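Long-range contact in chitinase (Thermococcus chitonophagus, PDB 5XSW), which probably hydrolyses internal glycosidic bonds of chitin, this chain being the C-terminal part of a longer archaeal enzyme with a sugar-binding cleft: residues Phe257-Pro269 with Ile469-Ala481. Numbering follows the deposited sequence.
With PO4 (phosphate ion), chain E.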
ATOM      1  N   PHE A 257       0.379   5.002   0.868  1.00 22.26           N
ATOM      2  CA  PHE A 257       1.689   5.662   0.689  1.00 20.10           C
ATOM      3  C   PHE A 257       2.699   4.754   0.051  1.00 23.63           C
ATOM      4  O   PHE A 257       3.464   5.144  -0.868  1.00 20.81           O
ATOM      5  CB  PHE A 257       2.227   6.164   2.076  1.00 21.58           C
ATOM      6  CG  PHE A 257       3.431   7.019   1.977  1.00 23.50           C
ATOM      7  CD1 PHE A 257       3.295   8.394   1.814  1.00 25.23           C
ATOM      8  CD2 PHE A 257       4.717   6.464   2.071  1.00 23.90           C
ATOM      9  CE1 PHE A 257       4.445   9.263   1.725  1.00 23.82           C
ATOM     10  CE2 PHE A 257       5.878   7.278   2.021  1.00 24.24           C
ATOM     11  CZ  PHE A 257       5.766   8.681   1.815  1.00 28.72           C
ATOM     12  N   ASN A 258       2.776   3.527   0.564  1.00 20.22           N
ATOM     13  CA  ASN A 258       3.677   2.529  -0.006  1.00 20.34           C
ATOM     14  C   ASN A 258       3.374   2.292  -1.505  1.00 25.96           C
ATOM     15  O   ASN A 258       4.262   2.184  -2.345  1.00 21.94           O
ATOM     16  CB  ASN A 258       3.521   1.194   0.787  1.00 25.40           C
ATOM     17  CG  ASN A 258       4.441   0.062   0.260  1.00 35.60           C
ATOM     18  OD1 ASN A 258       4.174  -0.565  -0.774  1.00 33.80           O
ATOM     19  ND2 ASN A 258       5.505  -0.210   0.990  1.00 37.25           N
ATOM     20  N   GLN A 259       2.103   2.206  -1.816  1.00 20.37           N
ATOM     21  CA  GLN A 259       1.715   1.957  -3.218  1.00 23.10           C
ATOM     22  C   GLN A 259       2.075   3.148  -4.158  1.00 24.29           C
ATOM     23  O   GLN A 259       2.612   2.968  -5.284  1.00 24.14           O
ATOM     24  CB  GLN A 259       0.211   1.656  -3.234  1.00 27.27           C
ATOM     25  CG  GLN A 259      -0.433   1.524  -4.604  1.00 28.10           C
ATOM     26  CD  GLN A 259      -1.928   1.324  -4.457  1.00 24.52           C
ATOM     27  OE1 GLN A 259      -2.464   0.281  -4.830  1.00 34.78           O
ATOM     28  NE2 GLN A 259      -2.576   2.269  -3.820  1.00 23.36           N
ATOM     29  N   ILE A 260       1.820   4.382  -3.725  1.00 22.96           N
ATOM     30  CA  ILE A 260       2.145   5.493  -4.646  1.00 24.55           C
ATOM     31  C   ILE A 260       3.627   5.740  -4.749  1.00 27.10           C
ATOM     32  O   ILE A 260       4.125   6.090  -5.822  1.00 23.86           O
ATOM     33  CB  ILE A 260       1.412   6.817  -4.297  1.00 29.99           C
ATOM     34  CG1 ILE A 260       1.823   7.359  -2.951  1.00 30.27           C
ATOM     35  CG2 ILE A 260      -0.107   6.617  -4.426  1.00 34.04           C
ATOM     36  CD1 ILE A 260       0.995   8.604  -2.521  1.00 34.58           C
ATOM     37  N   LYS A 261       4.385   5.454  -3.688  1.00 22.49           N
ATOM     38  CA  LYS A 261       5.825   5.350  -3.820  1.00 22.42           C
ATOM     39  C   LYS A 261       6.253   4.314  -4.881  1.00 22.42           C
ATOM     40  O   LYS A 261       7.156   4.567  -5.717  1.00 27.95           O
ATOM     41  CB  LYS A 261       6.420   4.982  -2.423  1.00 26.92           C
ATOM     42  CG  LYS A 261       7.809   5.192  -2.193  1.00 35.98           C
ATOM     43  CD  LYS A 261       8.125   4.892  -0.664  1.00 28.48           C
ATOM     44  CE  LYS A 261       9.583   4.522  -0.595  1.00 31.57           C
ATOM     45  NZ  LYS A 261       9.880   4.246   0.844  1.00 38.19           N
ATOM     46  N   ALA A 262       5.640   3.133  -4.875  1.00 19.75           N
ATOM     47  CA  ALA A 262       5.993   2.123  -5.898  1.00 21.46           C
ATOM     48  C   ALA A 262       5.647   2.619  -7.328  1.00 26.26           C
ATOM     49  O   ALA A 262       6.389   2.410  -8.281  1.00 24.05           O
ATOM     50  CB  ALA A 262       5.238   0.775  -5.631  1.00 23.90           C
ATOM     51  N   TYR A 263       4.517   3.297  -7.444  1.00 23.44           N
ATOM     52  CA  TYR A 263       4.028   3.728  -8.770  1.00 26.85           C
ATOM     53  C   TYR A 263       4.841   4.899  -9.306  1.00 30.19           C
ATOM     54  O   TYR A 263       4.922   5.135 -10.526  1.00 24.77           O
ATOM     55  CB  TYR A 263       2.556   4.144  -8.708  1.00 22.56           C
ATOM     56  CG  TYR A 263       1.555   3.050  -8.439  1.00 21.24           C
ATOM     57  CD1 TYR A 263       1.915   1.713  -8.448  1.00 19.92           C
ATOM     58  CD2 TYR A 263       0.224   3.383  -8.148  1.00 25.81           C
ATOM     59  CE1 TYR A 263       0.973   0.702  -8.173  1.00 20.62           C
ATOM     60  CE2 TYR A 263      -0.722   2.403  -7.920  1.00 24.64           C
ATOM     61  CZ  TYR A 263      -0.340   1.067  -7.939  1.00 28.26           C
ATOM     62  OH  TYR A 263      -1.311   0.140  -7.692  1.00 32.07           O
ATOM     63  N   TYR A 264       5.431   5.657  -8.397  1.00 20.75           N
ATOM     64  CA  TYR A 264       6.075   6.895  -8.795  1.00 22.80           C
ATOM     65  C   TYR A 264       7.520   6.981  -8.344  1.00 24.72           C
ATOM     66  O   TYR A 264       7.896   7.850  -7.547  1.00 23.99           O
ATOM     67  CB  TYR A 264       5.263   8.079  -8.264  1.00 25.10           C
ATOM     68  CG  TYR A 264       3.970   8.317  -9.039  1.00 25.49           C
ATOM     69  CD1 TYR A 264       4.015   8.798 -10.369  1.00 24.78           C
ATOM     70  CD2 TYR A 264       2.730   8.076  -8.465  1.00 23.05           C
ATOM     71  CE1 TYR A 264       2.844   9.048 -11.108  1.00 25.29           C
ATOM     72  CE2 TYR A 264       1.513   8.287  -9.228  1.00 25.14           C
ATOM     73  CZ  TYR A 264       1.617   8.800 -10.545  1.00 24.25           C
ATOM     74  OH  TYR A 264       0.485   9.074 -11.250  1.00 23.11           O
ATOM     75  N   PRO A 265       8.362   6.127  -8.905  1.00 26.98           N
ATOM     76  CA  PRO A 265       9.800   6.266  -8.616  1.00 26.09           C
ATOM     77  C   PRO A 265      10.359   7.621  -9.047  1.00 29.69           C
ATOM     78  O   PRO A 265      11.351   8.042  -8.449  1.00 24.59           O
ATOM     79  CB  PRO A 265      10.445   5.113  -9.428  1.00 27.31           C
ATOM     80  CG  PRO A 265       9.445   4.762 -10.464  1.00 26.41           C
ATOM     81  CD  PRO A 265       8.068   5.053  -9.874  1.00 24.72           C
ATOM     82  N   ASP A 266       9.748   8.317 -10.026  1.00 25.51           N
ATOM     83  CA  ASP A 266      10.260   9.642 -10.400  1.00 24.49           C
ATOM     84  C   ASP A 266       9.921  10.695  -9.380  1.00 28.01           C
ATOM     85  O   ASP A 266      10.586  11.715  -9.325  1.00 29.53           O
ATOM     86  CB  ASP A 266       9.710  10.087 -11.766  1.00 24.07           C
ATOM     87  CG  ASP A 266      10.226   9.169 -12.877  1.00 26.91           C
ATOM     88  OD1 ASP A 266      11.426   9.309 -13.216  1.00 27.67           O
ATOM     89  OD2 ASP A 266       9.473   8.286 -13.353  1.00 29.49           O
ATOM     90  N   ILE A 267       8.862  10.487  -8.600  1.00 23.09           N
ATOM     91  CA  ILE A 267       8.482  11.511  -7.603  1.00 21.39           C
ATOM     92  C   ILE A 267       9.095  11.218  -6.188  1.00 26.64           C
ATOM     93  O   ILE A 267       9.575  12.124  -5.522  1.00 25.20           O
ATOM     94  CB  ILE A 267       6.933  11.613  -7.478  1.00 24.73           C
ATOM     95  CG1 ILE A 267       6.336  12.087  -8.821  1.00 29.54           C
ATOM     96  CG2 ILE A 267       6.526  12.635  -6.378  1.00 23.11           C
ATOM     97  CD1 ILE A 267       4.773  12.012  -8.861  1.00 31.62           C
ATOM     98  N   PHE A 268       9.096   9.954  -5.781  1.00 25.62           N
ATOM     99  CA  PHE A 268       9.514   9.579  -4.416  1.00 25.62           C
ATOM    100  C   PHE A 268      10.858   8.894  -4.397  1.00 25.99           C
ATOM    101  O   PHE A 268      11.014   7.887  -5.079  1.00 25.62           O
ATOM    102  CB  PHE A 268       8.477   8.627  -3.806  1.00 20.98           C
ATOM    103  CG  PHE A 268       7.160   9.264  -3.572  1.00 25.43           C
ATOM    104  CD1 PHE A 268       6.947  10.076  -2.455  1.00 25.63           C
ATOM    105  CD2 PHE A 268       6.116   9.059  -4.463  1.00 24.03           C
ATOM    106  CE1 PHE A 268       5.705  10.673  -2.232  1.00 29.61           C
ATOM    107  CE2 PHE A 268       4.900   9.657  -4.249  1.00 27.75           C
ATOM    108  CZ  PHE A 268       4.681  10.457  -3.131  1.00 24.74           C
ATOM    109  N   PRO A 269      11.826   9.432  -3.607  1.00 22.38           N
ATOM    110  CA  PRO A 269      13.056   8.650  -3.413  1.00 28.18           C
ATOM    111  C   PRO A 269      12.773   7.394  -2.576  1.00 29.25           C
ATOM    112  O   PRO A 269      11.763   7.335  -1.867  1.00 26.17           O
ATOM    113  CB  PRO A 269      13.989   9.636  -2.676  1.00 27.55           C
ATOM    114  CG  PRO A 269      13.034  10.535  -1.856  1.00 28.06           C
ATOM    115  CD  PRO A 269      11.769  10.646  -2.771  1.00 23.44           C
ATOM    116  N   ILE A 469       4.903  15.978 -15.405  1.00 25.13           N
ATOM    117  CA  ILE A 469       4.180  14.861 -14.772  1.00 24.22           C
ATOM    118  C   ILE A 469       4.647  13.547 -15.363  1.00 27.13           C
ATOM    119  O   ILE A 469       4.447  13.297 -16.565  1.00 29.27           O
ATOM    120  CB  ILE A 469       2.659  15.041 -14.945  1.00 25.82           C
ATOM    121  CG1 ILE A 469       2.249  16.411 -14.385  1.00 26.02           C
ATOM    122  CG2 ILE A 469       1.869  13.849 -14.333  1.00 23.24           C
ATOM    123  CD1 ILE A 469       0.752  16.740 -14.602  1.00 24.60           C
ATOM    124  N   PRO A 470       5.304  12.699 -14.543  1.00 24.26           N
ATOM    125  CA  PRO A 470       5.851  11.440 -15.050  1.00 23.07           C
ATOM    126  C   PRO A 470       4.751  10.389 -15.130  1.00 21.65           C
ATOM    127  O   PRO A 470       3.728  10.557 -14.451  1.00 23.17           O
ATOM    128  CB  PRO A 470       6.930  11.071 -13.994  1.00 25.78           C
ATOM    129  CG  PRO A 470       6.334  11.600 -12.704  1.00 23.95           C
ATOM    130  CD  PRO A 470       5.579  12.891 -13.094  1.00 24.22           C
ATOM    131  N   ARG A 471       4.934   9.340 -15.926  1.00 22.24           N
ATOM    132  CA  ARG A 471       3.998   8.208 -15.903  1.00 24.09           C
ATOM    133  C   ARG A 471       4.153   7.382 -14.610  1.00 24.68           C
ATOM    134  O   ARG A 471       5.285   7.169 -14.158  1.00 25.83           O
ATOM    135  CB  ARG A 471       4.230   7.263 -17.087  1.00 21.98           C
ATOM    136  CG  ARG A 471       4.185   7.965 -18.476  1.00 29.42           C
ATOM    137  CD  ARG A 471       4.371   6.913 -19.621  1.00 30.27           C
ATOM    138  NE  ARG A 471       5.783   6.654 -19.651  1.00 34.95           N
ATOM    139  CZ  ARG A 471       6.655   7.396 -20.306  1.00 33.27           C
ATOM    140  NH1 ARG A 471       6.240   8.375 -21.095  1.00 33.55           N
ATOM    141  NH2 ARG A 471       7.938   7.133 -20.195  1.00 35.20           N
ATOM    142  N   PRO A 472       3.031   6.925 -14.041  1.00 23.19           N
ATOM    143  CA  PRO A 472       3.086   5.837 -13.059  1.00 26.67           C
ATOM    144  C   PRO A 472       3.687   4.633 -13.757  1.00 33.37           C
ATOM    145  O   PRO A 472       3.423   4.410 -14.958  1.00 26.56           O
ATOM    146  CB  PRO A 472       1.609   5.583 -12.690  1.00 21.97           C
ATOM    147  CG  PRO A 472       0.817   6.132 -13.945  1.00 23.16           C
ATOM    148  CD  PRO A 472       1.650   7.279 -14.430  1.00 22.63           C
ATOM    149  N   THR A 473       4.492   3.850 -13.045  1.00 25.49           N
ATOM    150  CA  THR A 473       5.201   2.768 -13.718  1.00 24.84           C
ATOM    151  C   THR A 473       5.697   1.714 -12.717  1.00 33.90           C
ATOM    152  O   THR A 473       5.446   1.862 -11.512  1.00 27.94           O
ATOM    153  CB  THR A 473       6.396   3.357 -14.555  1.00 24.36           C
ATOM    154  OG1 THR A 473       6.954   2.341 -15.397  1.00 28.57           O
ATOM    155  CG2 THR A 473       7.474   3.954 -13.652  1.00 27.80           C
ATOM    156  N   GLY A 474       6.359   0.656 -13.215  1.00 28.85           N
ATOM    157  CA  GLY A 474       6.921  -0.401 -12.371  1.00 30.06           C
ATOM    158  C   GLY A 474       6.033  -1.625 -12.276  1.00 30.00           C
ATOM    159  O   GLY A 474       4.915  -1.647 -12.809  1.00 25.53           O
ATOM    160  N   ASP A 475       6.494  -2.638 -11.548  1.00 27.84           N
ATOM    161  CA  ASP A 475       5.807  -3.938 -11.569  1.00 28.22           C
ATOM    162  C   ASP A 475       4.420  -3.906 -10.982  1.00 30.09           C
ATOM    163  O   ASP A 475       3.486  -4.476 -11.551  1.00 26.09           O
ATOM    164  CB  ASP A 475       6.616  -5.011 -10.797  1.00 32.47           C
ATOM    165  CG  ASP A 475       7.868  -5.425 -11.514  1.00 33.19           C
ATOM    166  OD1 ASP A 475       8.697  -4.580 -11.848  1.00 36.54           O
ATOM    167  OD2 ASP A 475       8.030  -6.615 -11.767  1.00 55.45           O
ATOM    168  N   ASP A 476       4.278  -3.288  -9.801  1.00 27.66           N
ATOM    169  CA  ASP A 476       2.963  -3.232  -9.157  1.00 25.85           C
ATOM    170  C   ASP A 476       1.938  -2.493 -10.088  1.00 20.48           C
ATOM    171  O   ASP A 476       0.833  -2.900 -10.202  1.00 23.58           O
ATOM    172  CB  ASP A 476       3.026  -2.475  -7.806  1.00 24.68           C
ATOM    173  CG  ASP A 476       3.860  -3.252  -6.714  1.00 30.84           C
ATOM    174  OD1 ASP A 476       3.880  -4.474  -6.834  1.00 29.25           O
ATOM    175  OD2 ASP A 476       4.479  -2.622  -5.816  1.00 31.99           O
ATOM    176  N   TRP A 477       2.332  -1.361 -10.634  1.00 24.77           N
ATOM    177  CA  TRP A 477       1.417  -0.616 -11.543  1.00 25.36           C
ATOM    178  C   TRP A 477       0.960  -1.508 -12.707  1.00 23.96           C
ATOM    179  O   TRP A 477      -0.225  -1.605 -13.076  1.00 25.22           O
ATOM    180  CB  TRP A 477       2.125   0.625 -12.075  1.00 20.11           C
ATOM    181  CG  TRP A 477       1.264   1.403 -13.053  1.00 23.72           C
ATOM    182  CD1 TRP A 477       1.364   1.418 -14.451  1.00 26.22           C
ATOM    183  CD2 TRP A 477       0.115   2.199 -12.718  1.00 26.55           C
ATOM    184  NE1 TRP A 477       0.347   2.240 -14.969  1.00 24.09           N
ATOM    185  CE2 TRP A 477      -0.422   2.716 -13.930  1.00 24.92           C
ATOM    186  CE3 TRP A 477      -0.503   2.551 -11.506  1.00 23.83           C
ATOM    187  CZ2 TRP A 477      -1.528   3.583 -13.937  1.00 26.24           C
ATOM    188  CZ3 TRP A 477      -1.610   3.435 -11.527  1.00 26.13           C
ATOM    189  CH2 TRP A 477      -2.090   3.936 -12.739  1.00 24.14           C
ATOM    190  N   TYR A 478       1.918  -2.205 -13.247  1.00 26.06           N
ATOM    191  CA  TYR A 478       1.654  -3.065 -14.397  1.00 24.56           C
ATOM    192  C   TYR A 478       0.548  -4.046 -14.147  1.00 32.12           C
ATOM    193  O   TYR A 478      -0.431  -4.092 -14.905  1.00 28.56           O
ATOM    194  CB  TYR A 478       2.937  -3.809 -14.782  1.00 24.95           C
ATOM    195  CG  TYR A 478       2.798  -4.563 -16.131  1.00 30.97           C
ATOM    196  CD1 TYR A 478       2.817  -3.869 -17.364  1.00 26.98           C
ATOM    197  CD2 TYR A 478       2.642  -5.926 -16.153  1.00 29.19           C
ATOM    198  CE1 TYR A 478       2.655  -4.567 -18.589  1.00 29.41           C
ATOM    199  CE2 TYR A 478       2.515  -6.647 -17.384  1.00 35.49           C
ATOM    200  CZ  TYR A 478       2.525  -5.957 -18.577  1.00 35.47           C
ATOM    201  OH  TYR A 478       2.382  -6.682 -19.750  1.00 33.24           O
ATOM    202  N   TYR A 479       0.675  -4.865 -13.098  1.00 29.25           N
ATOM    203  CA  TYR A 479      -0.371  -5.863 -12.872  1.00 32.14           C
ATOM    204  C   TYR A 479      -1.657  -5.231 -12.417  1.00 33.21           C
ATOM    205  O   TYR A 479      -2.745  -5.667 -12.773  1.00 36.66           O
ATOM    206  CB  TYR A 479       0.084  -6.918 -11.835  1.00 38.20           C
ATOM    207  CG  TYR A 479       1.363  -7.571 -12.247  1.00 30.60           C
ATOM    208  CD1 TYR A 479       1.417  -8.445 -13.344  1.00 41.17           C
ATOM    209  CD2 TYR A 479       2.526  -7.280 -11.582  1.00 39.27           C
ATOM    210  CE1 TYR A 479       2.653  -9.014 -13.742  1.00 34.01           C
ATOM    211  CE2 TYR A 479       3.720  -7.819 -11.959  1.00 35.66           C
ATOM    212  CZ  TYR A 479       3.774  -8.702 -13.035  1.00 38.05           C
ATOM    213  OH  TYR A 479       5.031  -9.226 -13.356  1.00 42.30           O
ATOM    214  N   HIS A 480      -1.555  -4.176 -11.632  1.00 25.23           N
ATOM    215  CA  HIS A 480      -2.786  -3.586 -11.144  1.00 25.83           C
ATOM    216  C   HIS A 480      -3.599  -2.912 -12.283  1.00 30.30           C
ATOM    217  O   HIS A 480      -4.788  -3.147 -12.456  1.00 31.28           O
ATOM    218  CB  HIS A 480      -2.484  -2.522 -10.082  1.00 28.32           C
ATOM    219  CG  HIS A 480      -3.704  -2.070  -9.357  1.00 27.19           C
ATOM    220  ND1 HIS A 480      -3.825  -0.816  -8.802  1.00 33.20           N
ATOM    221  CD2 HIS A 480      -4.835  -2.738  -9.038  1.00 42.92           C
ATOM    222  CE1 HIS A 480      -4.999  -0.716  -8.202  1.00 31.54           C
ATOM    223  NE2 HIS A 480      -5.648  -1.861  -8.365  1.00 34.07           N
ATOM    224  N   ALA A 481      -2.936  -2.074 -13.060  1.00 28.06           N
ATOM    225  CA  ALA A 481      -3.635  -1.348 -14.137  1.00 24.84           C
ATOM    226  C   ALA A 481      -4.061  -2.303 -15.265  1.00 31.95           C
ATOM    227  O   ALA A 481      -5.132  -2.111 -15.835  1.00 31.27           O
ATOM    228  CB  ALA A 481      -2.736  -0.196 -14.682  1.00 25.65           C
TER
HETATM  229  P   PO4 E 901      -5.975   2.118  -2.862  0.86 31.01           P
HETATM  230  O1  PO4 E 901      -5.367   2.580  -1.589  0.86 33.58           O
HETATM  231  O2  PO4 E 901      -5.153   2.376  -4.095  0.86 28.27           O
HETATM  232  O3  PO4 E 901      -6.230   0.646  -2.683  0.86 35.56           O
HETATM  233  O4  PO4 E 901      -7.229   2.791  -3.235  0.86 26.75           O
HETATM  234  O   HOH W   1       1.050  10.636 -13.326  1.00 25.77           O
HETATM  235  O   HOH W   2       7.173   7.710 -11.972  1.00 24.19           O
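Y263, the last residue of helix 254-263, packs against W477 and illustrates how one tyrosine at a helix C-terminus can contact a second helix, 475-482, along its length. Its CB faces the loop before that helix, 4.3 Å from CB of P472; its ring and OH meet the helix itself. With CG anti to the carbonyl carbon, chi1 -68° sets the ring across the edge of W477 in a T-shaped stack, the planes at 76°. W477 CE3 sits over the centre of the ring, 3.5 Å from Y263 CD2. On the opposite face lies the backbone O of Q259. The CE1 edge meets CB of D476 in the ring plane, and at the tip OH of Y263 takes a weak hydrogen bond from ND1 of H480 (2.9 Å). A leucine in place of Y263 would probably leave the W477 edge without its aromatic face and H480 ND1 without this acceptor. The backbone adds a firmer link: T473 N donates to Y263 O (2.9 Å). Farther along, one water joins Y264 OH to P470 O, and CB of D266 packs on CB of P470 (3.7 Å). K261 of the second subunit forms a salt bridge with D476. Segments 257-263 and 475-481, at 102°, thus meet through a T-shaped tyrosine-tryptophan pair, which packs the chain's last helix on helix 254-263 near the interface with the second subunit.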